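Local coordinates for Endonuclease/exonuclease/phosphatase domain-containing protein (Enterococcus faecalis, PDB 3L1W) that is of unproven function but belongs to the endonuclease/exonuclease/phosphatase family and may act as a 3'-5' RNA exonuclease, at residues S229-I234 with D241-E246; Y6-D11 with C39-V44. All blocks are in the same frame, centred on the assembly; numbering follows the deposited sequence.

How the contacts relate
The two contacts show how neighbouring strand ends gather side chains at one end of the sheet. Contact 2 (6-11 with 39-44) pairs two parallel strands; contact 1 (229-234 with 241-246) pairs the end of strand 222-229 with strand 245-251, which lies on the other side of strand 2-7 from strand 38-44. Their centres are about 12 Å apart, yet they touch. Pro244 CD packs on Tyr6 CE1 at 3.5 Å, and His242 NE2 lies 3.3 Å from Asn7 ND2. Asn7, Glu43 and His242 thus cluster in the region that forms the active site in relatives, whereas the formates of contact 1 lie at the subunit interface.

Contact 1 (S229-I234 with D241-E246); sequences SLTDSI and DHFPLE. With FMT (formic acid), chain L; FMT (formic acid), chain T.
Thr231 works in two directions at once: its methyl rests on an aromatic face while its hydroxyl grips a formate, probably from the crystallisation liquor. With OG1 in the crowded position between the backbone N and the carbonyl carbon (chi1 62°), Thr231 CG2 is left beside the N and sits over the Phe243 ring, 4.0 Å from its centroid and 15° off the normal, a CH-pi contact. Thr231 OG1 donates to O2 of the chain T formate at 2.5 Å, and Ser233 N donates to O2 of the chain L formate at 3.2 Å. Thr231 and Ser233 of the second subunit also bind formate, which places this loop at the dimer interface.

Nearer the sheet, one backbone bond ties the segments: Leu230 N reaches Pro244 O at 2.9 Å, almost straight (169°) and in the carbonyl plane. The same oxygen, Pro244 O, receives a CA-H...O contact from Ser229 CA at 3.5 Å. Leu230 crosses Pro244 at about a right angle, and Leu230 CD1 meets Pro244 CB at 4.0 Å. Leu230 CD1 also lies 3.7 Å from Glu246 OE1, an oxygen that accepts from Trp36, while Glu246 OE2 pairs with Lys2. Ser229 and Leu245 form a non-hydrogen-bonded antiparallel pair, where strands 222-229 and 245-251 part into the loop bearing the Ser-Asp-His sequence, Ser240 to His242, a signature of DNase I-like folds.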
loop_
_atom_site.group_PDB
_atom_site.type_symbol
_atom_site.label_atom_id
_atom_site.label_comp_id
_atom_site.label_asym_id
_atom_site.label_seq_id
_atom_site.Cartn_x
_atom_site.Cartn_y
_atom_site.Cartn_z
ATOM N N SER A 229 -4.625 5.492 -6.164
ATOM C CA SER A 229 -5.847 5.447 -5.365
ATOM C C SER A 229 -5.772 4.154 -4.562
ATOM O O SER A 229 -5.592 3.080 -5.141
ATOM C CB SER A 229 -7.086 5.427 -6.259
ATOM O OG SER A 229 -7.247 6.667 -6.933
ATOM N N LEU A 230 -5.917 4.246 -3.242
ATOM C CA LEU A 230 -5.636 3.107 -2.364
ATOM C C LEU A 230 -6.916 2.353 -2.002
ATOM O O LEU A 230 -7.830 2.919 -1.418
ATOM C CB LEU A 230 -4.940 3.607 -1.089
ATOM C CG LEU A 230 -3.672 4.424 -1.373
ATOM C CD1 LEU A 230 -3.064 4.960 -0.086
ATOM C CD2 LEU A 230 -2.645 3.571 -2.140
ATOM N N THR A 231 -6.982 1.074 -2.368
ATOM C CA THR A 231 -8.213 0.292 -2.209
ATOM C C THR A 231 -8.226 -0.580 -0.955
ATOM O O THR A 231 -8.961 -1.571 -0.883
ATOM C CB THR A 231 -8.498 -0.587 -3.463
ATOM O OG1 THR A 231 -7.436 -1.527 -3.647
ATOM C CG2 THR A 231 -8.608 0.294 -4.719
ATOM N N ASP A 232 -7.413 -0.210 0.033
ATOM C CA ASP A 232 -7.385 -0.919 1.316
ATOM C C ASP A 232 -8.794 -1.194 1.818
ATOM O O ASP A 232 -9.663 -0.311 1.798
ATOM C CB ASP A 232 -6.677 -0.081 2.381
ATOM C CG ASP A 232 -5.264 0.290 2.006
ATOM O OD1 ASP A 232 -5.008 0.590 0.818
ATOM O OD2 ASP A 232 -4.406 0.310 2.917
ATOM N N SER A 233 -9.020 -2.409 2.310
ATOM C CA SER A 233 -10.332 -2.756 2.824
ATOM C C SER A 233 -10.191 -3.314 4.228
ATOM O O SER A 233 -9.090 -3.612 4.683
ATOM C CB SER A 233 -11.015 -3.793 1.922
ATOM O OG SER A 233 -10.206 -4.956 1.786
ATOM N N ILE A 234 -11.319 -3.433 4.910
ATOM C CA ILE A 234 -11.376 -4.082 6.205
ATOM C C ILE A 234 -12.483 -5.132 6.131
ATOM O O ILE A 234 -13.666 -4.815 6.225
ATOM C CB ILE A 234 -11.621 -3.039 7.336
ATOM C CG1 ILE A 234 -11.946 -3.726 8.657
ATOM C CG2 ILE A 234 -12.712 -2.031 6.940
ATOM C CD1 ILE A 234 -10.846 -4.655 9.130
ATOM N N ASP A 241 -15.995 6.004 2.550
ATOM C CA ASP A 241 -16.670 5.895 1.258
ATOM C C ASP A 241 -15.868 6.536 0.126
ATOM O O ASP A 241 -16.291 6.519 -1.034
ATOM C CB ASP A 241 -18.133 6.398 1.295
ATOM C CG ASP A 241 -18.271 7.838 1.786
ATOM O OD1 ASP A 241 -17.268 8.474 2.172
ATOM O OD2 ASP A 241 -19.423 8.328 1.792
ATOM N N HIS A 242 -14.706 7.097 0.473
ATOM C CA HIS A 242 -13.691 7.463 -0.517
ATOM C C HIS A 242 -12.469 6.574 -0.345
ATOM O O HIS A 242 -12.171 6.137 0.767
ATOM C CB HIS A 242 -13.195 8.891 -0.290
ATOM C CG HIS A 242 -14.236 9.947 -0.464
ATOM N ND1 HIS A 242 -14.104 10.977 -1.374
ATOM C CD2 HIS A 242 -15.393 10.174 0.199
ATOM C CE1 HIS A 242 -15.158 11.770 -1.290
ATOM N NE2 HIS A 242 -15.948 11.313 -0.333
ATOM N N PHE A 243 -11.732 6.354 -1.425
ATOM C CA PHE A 243 -10.366 5.832 -1.304
ATOM C C PHE A 243 -9.434 7.002 -1.019
ATOM O O PHE A 243 -9.635 8.094 -1.547
ATOM C CB PHE A 243 -9.899 5.206 -2.623
ATOM C CG PHE A 243 -10.703 4.020 -3.061
ATOM C CD1 PHE A 243 -11.066 3.046 -2.147
ATOM C CD2 PHE A 243 -11.065 3.861 -4.397
ATOM C CE1 PHE A 243 -11.797 1.928 -2.553
ATOM C CE2 PHE A 243 -11.787 2.744 -4.813
ATOM C CZ PHE A 243 -12.156 1.780 -3.891
ATOM N N PRO A 244 -8.387 6.776 -0.206
ATOM C CA PRO A 244 -7.311 7.770 -0.177
ATOM C C PRO A 244 -6.684 7.908 -1.561
ATOM O O PRO A 244 -6.633 6.946 -2.353
ATOM C CB PRO A 244 -6.273 7.156 0.785
ATOM C CG PRO A 244 -7.025 6.097 1.555
ATOM C CD PRO A 244 -8.097 5.602 0.628
ATOM N N LEU A 245 -6.179 9.103 -1.837
ATOM C CA LEU A 245 -5.478 9.384 -3.076
ATOM C C LEU A 245 -4.104 9.855 -2.658
ATOM O O LEU A 245 -3.987 10.769 -1.837
ATOM C CB LEU A 245 -6.202 10.502 -3.841
ATOM C CG LEU A 245 -5.578 11.064 -5.114
ATOM C CD1 LEU A 245 -5.357 9.959 -6.140
ATOM C CD2 LEU A 245 -6.493 12.170 -5.688
ATOM N N GLU A 246 -3.065 9.227 -3.189
ATOM C CA GLU A 246 -1.713 9.638 -2.850
ATOM C C GLU A 246 -0.874 10.035 -4.063
ATOM O O GLU A 246 -1.199 9.693 -5.204
ATOM C CB GLU A 246 -1.013 8.560 -2.019
ATOM C CG GLU A 246 -0.645 7.308 -2.788
ATOM C CD GLU A 246 0.399 6.466 -2.053
ATOM O OE1 GLU A 246 0.285 6.280 -0.822
ATOM O OE2 GLU A 246 1.344 5.994 -2.712
HETATM C C FMT L . -5.998 -3.483 4.573
HETATM O O1 FMT L . -6.438 -3.882 5.655
HETATM O O2 FMT L . -6.421 -3.829 3.463
HETATM C C FMT T . -4.978 -1.615 -6.412
HETATM O O1 FMT T . -5.133 -1.418 -7.617
HETATM O O2 FMT T . -5.892 -1.867 -5.619
#

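Contact 2 (Y6-D11 with C39-V44); sequences YNVRVD and CCIQEV
Asn7 holds CG anti to its backbone N (chi1 179°), and Glu43 sets CG anti to its carbonyl carbon (chi1 -62°) with the chain extended beyond it, so amide and carboxylate meet at the end of a beta-alpha-beta unit in which helix 20-34 links parallel strands 2-7 and 38-44. Asn7 ND2 donates to Glu43 OE2 at 3.0 Å; the oxygen lies in the amide plane, but the donor stands above the carboxylate plane, and the two planes are turned 69° apart. Asn7 ND2 also donates to Asp166 OD2, while Asn7 OD1 accepts from Arg9 N at 3.0 Å, closing an Asx turn. Both ends of the amide are therefore held and its rotation is fixed.

The other carboxylate oxygen, Glu43 OE1, takes Val10 N on its anti lone pair at 2.9 Å, and a water bridges it to NH1 of Arg9, a residue whose NE forms a salt bridge with Asp15. Such donors probably favour the ionised carboxylate. Glu43 has a positive phi and, with Val44, faces Gly73 in a G1 beta bulge. In relatives the matching glutamate binds the catalytic metal with the asparagine beside it, so this pair probably belongs to the active site.

Behind this pair the strands bond in parallel fashion: Tyr6 N to Cys40 O at 2.8 Å, Gln42 N to Tyr6 O at 3.1 Å, Val8 N to Gln42 O at 3.1 Å. On the face covered by helices 20-34 and 46-55, Val8 CG2 presses against Val44 CG1 at 3.5 Å, tighter than usual carbon contact.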
loop_
_atom_site.group_PDB
_atom_site.type_symbol
_atom_site.label_atom_id
_atom_site.label_comp_id
_atom_site.label_asym_id
_atom_site.label_seq_id
_atom_site.Cartn_x
_atom_site.Cartn_y
_atom_site.Cartn_z
ATOM N N TYR A 6 -7.499 12.373 1.932
ATOM C CA TYR A 6 -8.417 11.304 2.322
ATOM C C TYR A 6 -9.642 11.919 2.980
ATOM O O TYR A 6 -9.546 12.537 4.053
ATOM C CB TYR A 6 -7.696 10.369 3.300
ATOM C CG TYR A 6 -8.356 9.033 3.600
ATOM C CD1 TYR A 6 -9.363 8.510 2.787
ATOM C CD2 TYR A 6 -7.941 8.278 4.698
ATOM C CE1 TYR A 6 -9.935 7.271 3.067
ATOM C CE2 TYR A 6 -8.502 7.049 4.979
ATOM C CZ TYR A 6 -9.498 6.548 4.170
ATOM O OH TYR A 6 -10.049 5.317 4.484
ATOM N N ASN A 7 -10.783 11.784 2.316
ATOM C CA ASN A 7 -12.054 12.148 2.905
ATOM C C ASN A 7 -12.501 10.941 3.709
ATOM O O ASN A 7 -12.799 9.884 3.131
ATOM C CB ASN A 7 -13.064 12.490 1.802
ATOM C CG ASN A 7 -14.429 12.870 2.349
ATOM O OD1 ASN A 7 -14.890 12.319 3.345
ATOM N ND2 ASN A 7 -15.088 13.814 1.691
ATOM N N VAL A 8 -12.529 11.094 5.038
ATOM C CA VAL A 8 -12.716 9.944 5.921
ATOM C C VAL A 8 -14.155 9.671 6.309
ATOM O O VAL A 8 -14.405 8.761 7.106
ATOM C CB VAL A 8 -11.830 10.032 7.195
ATOM C CG1 VAL A 8 -10.350 10.075 6.810
ATOM C CG2 VAL A 8 -12.232 11.230 8.068
ATOM N N ARG A 9 -15.082 10.441 5.722
ATOM C CA ARG A 9 -16.532 10.343 5.975
ATOM C C ARG A 9 -16.952 10.841 7.362
ATOM O O ARG A 9 -16.557 10.290 8.399
ATOM C CB ARG A 9 -17.058 8.924 5.701
ATOM C CG ARG A 9 -18.519 8.687 6.115
ATOM C CD ARG A 9 -19.529 9.438 5.255
ATOM N NE ARG A 9 -20.879 8.930 5.528
ATOM C CZ ARG A 9 -21.990 9.395 4.970
ATOM N NH1 ARG A 9 -21.931 10.391 4.098
ATOM N NH2 ARG A 9 -23.169 8.854 5.287
ATOM N N VAL A 10 -17.766 11.887 7.367
ATOM C CA VAL A 10 -18.182 12.527 8.607
ATOM C C VAL A 10 -18.899 11.502 9.493
ATOM O O VAL A 10 -19.599 10.622 8.997
ATOM C CB VAL A 10 -19.096 13.747 8.319
ATOM C CG1 VAL A 10 -20.456 13.298 7.799
ATOM C CG2 VAL A 10 -19.254 14.615 9.559
ATOM N N ASP A 11 -18.696 11.605 10.802
ATOM C CA ASP A 11 -19.411 10.761 11.749
ATOM C C ASP A 11 -20.897 11.094 11.661
ATOM O O ASP A 11 -21.299 12.233 11.910
ATOM C CB ASP A 11 -18.883 11.024 13.160
ATOM C CG ASP A 11 -19.433 10.052 14.194
ATOM O OD1 ASP A 11 -20.025 9.022 13.812
ATOM O OD2 ASP A 11 -19.249 10.324 15.402
ATOM N N CYS A 39 -0.920 14.383 5.056
ATOM C CA CYS A 39 -2.195 13.948 4.500
ATOM C C CYS A 39 -3.241 15.008 4.784
ATOM O O CYS A 39 -3.441 15.391 5.938
ATOM C CB CYS A 39 -2.630 12.614 5.134
ATOM S SG CYS A 39 -4.097 11.847 4.344
ATOM N N CYS A 40 -3.922 15.480 3.742
ATOM C CA CYS A 40 -5.093 16.327 3.946
ATOM C C CYS A 40 -6.288 15.433 4.246
ATOM O O CYS A 40 -6.499 14.423 3.577
ATOM C CB CYS A 40 -5.374 17.176 2.703
ATOM S SG CYS A 40 -4.192 18.536 2.487
ATOM N N ILE A 41 -7.060 15.808 5.261
ATOM C CA ILE A 41 -8.210 15.038 5.698
ATOM C C ILE A 41 -9.454 15.894 5.567
ATOM O O ILE A 41 -9.444 17.058 5.970
ATOM C CB ILE A 41 -8.065 14.660 7.188
ATOM C CG1 ILE A 41 -6.877 13.713 7.397
ATOM C CG2 ILE A 41 -9.349 13.992 7.721
ATOM C CD1 ILE A 41 -7.074 12.342 6.741
ATOM N N GLN A 42 -10.527 15.332 5.008
ATOM C CA GLN A 42 -11.823 16.008 5.010
ATOM C C GLN A 42 -12.853 15.252 5.849
ATOM O O GLN A 42 -12.738 14.038 6.040
ATOM C CB GLN A 42 -12.376 16.199 3.591
ATOM C CG GLN A 42 -11.448 16.939 2.637
ATOM C CD GLN A 42 -10.362 16.022 2.106
ATOM O OE1 GLN A 42 -10.623 14.860 1.790
ATOM N NE2 GLN A 42 -9.145 16.537 1.995
ATOM N N GLU A 43 -13.848 15.994 6.329
ATOM C CA GLU A 43 -15.036 15.464 7.021
ATOM C C GLU A 43 -14.746 14.900 8.408
ATOM O O GLU A 43 -15.028 13.739 8.687
ATOM C CB GLU A 43 -15.777 14.437 6.158
ATOM C CG GLU A 43 -16.318 15.026 4.858
ATOM C CD GLU A 43 -17.425 14.198 4.224
ATOM O OE1 GLU A 43 -18.065 13.403 4.933
ATOM O OE2 GLU A 43 -17.681 14.366 3.009
ATOM N N VAL A 44 -14.180 15.727 9.277
ATOM C CA VAL A 44 -13.922 15.305 10.645
ATOM C C VAL A 44 -14.573 16.243 11.660
ATOM O O VAL A 44 -14.221 17.422 11.764
ATOM C CB VAL A 44 -12.407 15.153 10.927
ATOM C CG1 VAL A 44 -11.879 13.911 10.220
ATOM C CG2 VAL A 44 -11.626 16.405 10.486
HETATM O O HOH W 1 -20.262 12.609 3.727
#